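Local structure of putative aldehyde dehydrogenase AldY (Bacillus subtilis, 4DNG) at residues M89-T94 with G317-P322; Q313-D318 with K323-P328. The protein probably oxidises aldehydes to carboxylates with NAD(+) and may help protect cells against stress from ethanol and related compounds. All coordinates share one frame; numbering follows the deposited sequence.

From the N terminus, the chain first supplies M89-T94 at the end of helix 83-94, then runs through more than two hundred residues of helices and strands before interaction 1 closes that long loop on G317-P322. Interaction 2 closes a far smaller one, bringing K323-P328 back on Q313-D318 across the four residues Q319-P322. The two cross along the chain, since G317-P322 starts within Q313-D318 and ends where K323-P328 begins; G317 and D318 serve both. They also touch, Q319 CG lying 3.4 Å from P328 CD. Together they fold the link between helices 297-313 and 332-347 and lay its turn against helix 83-94.

Interaction 1: M89-T94 with G317-P322; sequences MIARET and GDQTDP
Q319 reaches from its turn to the last turns of helix 83-94 and gives its side-chain amide to the backbone carbonyl of A91. NE2 of Q319 donates to O of A91 at 2.4 Å, a length so short that the exact geometry of the bond is doubtful. The Q319 chain bends at chi2 (126°), which swings the amide out to the helix. NE2 has a second, weak bond to the carbonyl O of G96, just past the helix end.

Van der Waals contact is thin. The methyl CB of A91 points at the loop and touches the amide, 3.7 Å from Q319 NE2; carbon meets carbon loosely where R92 CG and T320 CG2 lie 4.5 Å apart.

Bonds inside G317-P322 shape the turn that presents Q319. D318 OD1 accepts from T320 N at 3.2 Å, making an Asx turn, and from T320 OG1 at 3.1 Å; both donors approach the same face of the carboxylate, well above its plane. T320 OG1 sits between its own backbone N and carbonyl carbon (chi1 71°), close enough to that N for the two to share one acceptor. The backbone bond from D321 N to D318 O closes a type I beta turn from D318 to D321.

Helix 83-94 belongs to the cofactor-binding half of the aldehyde dehydrogenase fold and the loop to its catalytic half, so the contact bridges the two. Behind it, A91 packs on I98 and S101 of helix 98-118, I90 reaches M157 of helix 156-169, and E93 bonds to I184 and S185 at helix 183-196.

Interaction 2: Q313-D318 with K323-P328; sequences QLPYGD and KTVVGP
T324 lies against the backbone of G317 and D318, and its side chain can be followed atom by atom. CB rests 3.2 Å from the carbonyl O of D318. From there OG1, set beside its own backbone N (chi1 -52°), donates to that same D318 O at 2.6 Å, tilted 35° from the carbonyl plane. The other branch, CG2, turns to the backbone of the opposing segment, 3.4 Å from G317 N and 3.7 Å from P315 O.

The backbones pair next to it. P315 O is gripped by two successive amides, V325 N and V326 N, each at 2.9 Å; V326 N arrives in the carbonyl plane, V325 N tilted from it. G317 N returns a bond to V326 O, so V326 is joined to the residues on both sides of Y316 in a single bridge of parallel type. The backbone angles of G317 by themselves require a glycine.

Around the bridge, P315 CB sits on K323 O, and its CD meets V325 CG2 at 3.8 Å, the two side chains crossing obliquely. Y316 CB packs on V326 CB at 4.0 Å.

The loop between helices 297-313 and 332-347 lies in the catalytic half of the fold: L314 and V325 rest on F280 and I281 of helix 268-281, while Y316 and V326 touch T364 and P365 of strand 362-369.

Interaction 1: M89-T94 with G317-P322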
loop_
_atom_site.group_PDB
_atom_site.type_symbol
_atom_site.label_atom_id
_atom_site.label_comp_id
_atom_site.label_asym_id
_atom_site.label_seq_id
_atom_site.Cartn_x
_atom_site.Cartn_y
_atom_site.Cartn_z
ATOM N N MET A 89 -10.376 -33.604 8.928
ATOM C CA MET A 89 -11.291 -32.748 8.168
ATOM C C MET A 89 -10.608 -31.883 7.079
ATOM O O MET A 89 -11.128 -31.784 5.961
ATOM C CB MET A 89 -12.159 -31.903 9.102
ATOM C CG MET A 89 -13.220 -31.066 8.383
ATOM S SD MET A 89 -14.427 -31.990 7.404
ATOM C CE MET A 89 -15.239 -32.931 8.688
ATOM N N ILE A 90 -9.454 -31.281 7.396
ATOM C CA ILE A 90 -8.661 -30.566 6.387
ATOM C C ILE A 90 -8.328 -31.489 5.220
ATOM O O ILE A 90 -8.440 -31.091 4.072
ATOM C CB ILE A 90 -7.337 -29.982 6.942
ATOM C CG1 ILE A 90 -7.606 -28.840 7.940
ATOM C CG2 ILE A 90 -6.461 -29.463 5.805
ATOM C CD1 ILE A 90 -6.437 -28.582 8.867
ATOM N N ALA A 91 -7.905 -32.712 5.525
ATOM C CA ALA A 91 -7.645 -33.701 4.497
ATOM C C ALA A 91 -8.908 -34.015 3.658
ATOM O O ALA A 91 -8.876 -33.888 2.435
ATOM C CB ALA A 91 -7.060 -34.969 5.110
ATOM N N ARG A 92 -10.015 -34.365 4.315
ATOM C CA ARG A 92 -11.255 -34.723 3.605
ATOM C C ARG A 92 -11.748 -33.622 2.672
ATOM O O ARG A 92 -12.131 -33.904 1.540
ATOM C CB ARG A 92 -12.386 -35.112 4.563
ATOM C CG ARG A 92 -11.945 -35.849 5.819
ATOM C CD ARG A 92 -12.875 -36.994 6.205
ATOM N NE ARG A 92 -14.215 -36.590 6.646
ATOM C CZ ARG A 92 -15.311 -36.658 5.890
ATOM N NH1 ARG A 92 -15.225 -37.089 4.634
ATOM N NH2 ARG A 92 -16.493 -36.287 6.379
ATOM N N GLU A 93 -11.718 -32.374 3.136
ATOM C CA GLU A 93 -12.383 -31.275 2.416
ATOM C C GLU A 93 -11.543 -30.816 1.260
ATOM O O GLU A 93 -12.042 -30.407 0.215
ATOM C CB GLU A 93 -12.634 -30.086 3.345
ATOM C CG GLU A 93 -13.603 -29.064 2.788
ATOM C CD GLU A 93 -13.863 -27.884 3.721
ATOM O OE1 GLU A 93 -12.937 -27.445 4.448
ATOM O OE2 GLU A 93 -15.006 -27.375 3.720
ATOM N N THR A 94 -10.250 -30.951 1.475
ATOM C CA THR A 94 -9.225 -30.235 0.762
ATOM C C THR A 94 -8.485 -31.165 -0.204
ATOM O O THR A 94 -7.918 -30.709 -1.192
ATOM C CB THR A 94 -8.293 -29.627 1.829
ATOM O OG1 THR A 94 -8.376 -28.195 1.811
ATOM C CG2 THR A 94 -6.906 -30.045 1.669
ATOM N N GLY A 317 -3.055 -41.871 -3.843
ATOM C CA GLY A 317 -4.375 -42.448 -3.596
ATOM C C GLY A 317 -5.230 -41.719 -2.578
ATOM O O GLY A 317 -5.434 -40.508 -2.668
ATOM N N ASP A 318 -5.763 -42.474 -1.620
ATOM C CA ASP A 318 -6.640 -41.913 -0.604
ATOM C C ASP A 318 -5.824 -41.082 0.360
ATOM O O ASP A 318 -4.896 -41.568 0.990
ATOM C CB ASP A 318 -7.399 -43.004 0.147
ATOM C CG ASP A 318 -8.595 -42.462 0.902
ATOM O OD1 ASP A 318 -8.666 -41.228 1.113
ATOM O OD2 ASP A 318 -9.467 -43.271 1.288
ATOM N N GLN A 319 -6.194 -39.820 0.463
ATOM C CA GLN A 319 -5.430 -38.815 1.195
ATOM C C GLN A 319 -5.674 -38.892 2.707
ATOM O O GLN A 319 -4.876 -38.397 3.515
ATOM C CB GLN A 319 -5.876 -37.479 0.668
ATOM C CG GLN A 319 -7.267 -37.633 0.068
ATOM C CD GLN A 319 -8.232 -36.655 0.655
ATOM O OE1 GLN A 319 -9.391 -36.591 0.260
ATOM N NE2 GLN A 319 -7.753 -35.872 1.609
ATOM N N THR A 320 -6.783 -39.515 3.085
ATOM C CA THR A 320 -7.066 -39.769 4.485
ATOM C C THR A 320 -6.172 -40.880 5.045
ATOM O O THR A 320 -6.095 -41.052 6.252
ATOM C CB THR A 320 -8.537 -40.125 4.702
ATOM O OG1 THR A 320 -8.781 -41.432 4.172
ATOM C CG2 THR A 320 -9.442 -39.080 4.015
ATOM N N ASP A 321 -5.493 -41.611 4.163
ATOM C CA ASP A 321 -4.484 -42.599 4.549
ATOM C C ASP A 321 -3.189 -41.871 4.941
ATOM O O ASP A 321 -2.653 -41.099 4.140
ATOM C CB ASP A 321 -4.269 -43.566 3.372
ATOM C CG ASP A 321 -3.175 -44.621 3.617
ATOM O OD1 ASP A 321 -2.130 -44.341 4.248
ATOM O OD2 ASP A 321 -3.352 -45.743 3.113
ATOM N N PRO A 322 -2.677 -42.116 6.175
ATOM C CA PRO A 322 -1.512 -41.371 6.712
ATOM C C PRO A 322 -0.163 -41.618 6.002
ATOM O O PRO A 322 0.843 -41.005 6.378
ATOM C CB PRO A 322 -1.442 -41.824 8.184
ATOM C CG PRO A 322 -2.136 -43.133 8.221
ATOM C CD PRO A 322 -3.180 -43.120 7.139
#

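Interaction 2: Q313-D318 with K323-P328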
loop_
_atom_site.group_PDB
_atom_site.type_symbol
_atom_site.label_atom_id
_atom_site.label_comp_id
_atom_site.label_asym_id
_atom_site.label_seq_id
_atom_site.Cartn_x
_atom_site.Cartn_y
_atom_site.Cartn_z
ATOM N N GLN A 313 8.431 -43.282 -6.783
ATOM C CA GLN A 313 8.106 -44.113 -5.624
ATOM C C GLN A 313 6.881 -43.622 -4.887
ATOM O O GLN A 313 6.107 -44.430 -4.354
ATOM C CB GLN A 313 9.266 -44.126 -4.632
ATOM C CG GLN A 313 10.264 -45.256 -4.816
ATOM C CD GLN A 313 11.668 -44.856 -4.392
ATOM O OE1 GLN A 313 12.628 -45.060 -5.133
ATOM N NE2 GLN A 313 11.792 -44.263 -3.203
ATOM N N LEU A 314 6.719 -42.299 -4.862
ATOM C CA LEU A 314 5.738 -41.638 -4.001
ATOM C C LEU A 314 4.368 -42.317 -4.033
ATOM O O LEU A 314 3.837 -42.588 -5.111
ATOM C CB LEU A 314 5.624 -40.154 -4.349
ATOM C CG LEU A 314 6.927 -39.344 -4.476
ATOM C CD1 LEU A 314 6.615 -37.986 -5.091
ATOM C CD2 LEU A 314 7.672 -39.197 -3.152
ATOM N N PRO A 315 3.823 -42.643 -2.843
ATOM C CA PRO A 315 2.464 -43.196 -2.692
ATOM C C PRO A 315 1.352 -42.256 -3.149
ATOM O O PRO A 315 1.303 -41.096 -2.743
ATOM C CB PRO A 315 2.359 -43.450 -1.181
ATOM C CG PRO A 315 3.767 -43.724 -0.762
ATOM C CD PRO A 315 4.615 -42.800 -1.604
ATOM N N TYR A 316 0.466 -42.760 -3.997
ATOM C CA TYR A 316 -0.679 -41.976 -4.432
ATOM C C TYR A 316 -2.003 -42.657 -4.061
ATOM O O TYR A 316 -2.065 -43.877 -3.955
ATOM C CB TYR A 316 -0.584 -41.667 -5.938
ATOM C CG TYR A 316 -0.813 -42.851 -6.857
ATOM C CD1 TYR A 316 -2.109 -43.280 -7.170
ATOM C CD2 TYR A 316 0.260 -43.525 -7.440
ATOM C CE1 TYR A 316 -2.326 -44.353 -8.016
ATOM C CE2 TYR A 316 0.052 -44.599 -8.293
ATOM C CZ TYR A 316 -1.242 -45.011 -8.576
ATOM O OH TYR A 316 -1.465 -46.079 -9.420
ATOM N N GLY A 317 -3.055 -41.871 -3.843
ATOM C CA GLY A 317 -4.375 -42.448 -3.596
ATOM C C GLY A 317 -5.230 -41.719 -2.578
ATOM O O GLY A 317 -5.434 -40.508 -2.668
ATOM N N ASP A 318 -5.763 -42.474 -1.620
ATOM C CA ASP A 318 -6.640 -41.913 -0.604
ATOM C C ASP A 318 -5.824 -41.082 0.360
ATOM O O ASP A 318 -4.896 -41.568 0.990
ATOM C CB ASP A 318 -7.399 -43.004 0.147
ATOM C CG ASP A 318 -8.595 -42.462 0.902
ATOM O OD1 ASP A 318 -8.666 -41.228 1.113
ATOM O OD2 ASP A 318 -9.467 -43.271 1.288
ATOM N N LYS A 323 -0.138 -42.496 4.998
ATOM C CA LYS A 323 1.077 -42.721 4.211
ATOM C C LYS A 323 0.922 -42.375 2.718
ATOM O O LYS A 323 1.735 -42.799 1.890
ATOM C CB LYS A 323 1.598 -44.156 4.390
ATOM C CG LYS A 323 2.605 -44.330 5.522
ATOM C CD LYS A 323 3.658 -45.372 5.158
ATOM C CE LYS A 323 4.889 -45.289 6.050
ATOM N NZ LYS A 323 4.787 -46.174 7.241
ATOM N N THR A 324 -0.114 -41.607 2.380
ATOM C CA THR A 324 -0.295 -41.136 1.009
ATOM C C THR A 324 0.364 -39.781 0.820
ATOM O O THR A 324 0.310 -38.910 1.690
ATOM C CB THR A 324 -1.772 -41.034 0.604
ATOM O OG1 THR A 324 -2.434 -42.276 0.884
ATOM C CG2 THR A 324 -1.887 -40.748 -0.884
ATOM N N VAL A 325 0.991 -39.606 -0.330
ATOM C CA VAL A 325 1.786 -38.422 -0.565
ATOM C C VAL A 325 1.068 -37.585 -1.608
ATOM O O VAL A 325 0.909 -36.368 -1.444
ATOM C CB VAL A 325 3.233 -38.791 -0.969
ATOM C CG1 VAL A 325 4.025 -37.559 -1.370
ATOM C CG2 VAL A 325 3.932 -39.529 0.171
ATOM N N VAL A 326 0.593 -38.258 -2.649
ATOM C CA VAL A 326 -0.108 -37.594 -3.719
ATOM C C VAL A 326 -1.579 -37.995 -3.651
ATOM O O VAL A 326 -1.942 -39.142 -3.954
ATOM C CB VAL A 326 0.509 -37.897 -5.098
ATOM C CG1 VAL A 326 -0.022 -36.932 -6.136
ATOM C CG2 VAL A 326 2.018 -37.765 -5.033
ATOM N N GLY A 327 -2.411 -37.049 -3.202
ATOM C CA GLY A 327 -3.845 -37.244 -3.175
ATOM C C GLY A 327 -4.494 -36.545 -4.359
ATOM O O GLY A 327 -3.821 -36.166 -5.326
ATOM N N PRO A 328 -5.814 -36.339 -4.277
ATOM C CA PRO A 328 -6.574 -35.886 -5.422
ATOM C C PRO A 328 -6.379 -34.423 -5.645
ATOM O O PRO A 328 -5.970 -33.724 -4.724
ATOM C CB PRO A 328 -8.032 -36.173 -5.022
ATOM C CG PRO A 328 -8.034 -36.417 -3.543
ATOM C CD PRO A 328 -6.626 -36.414 -3.046
#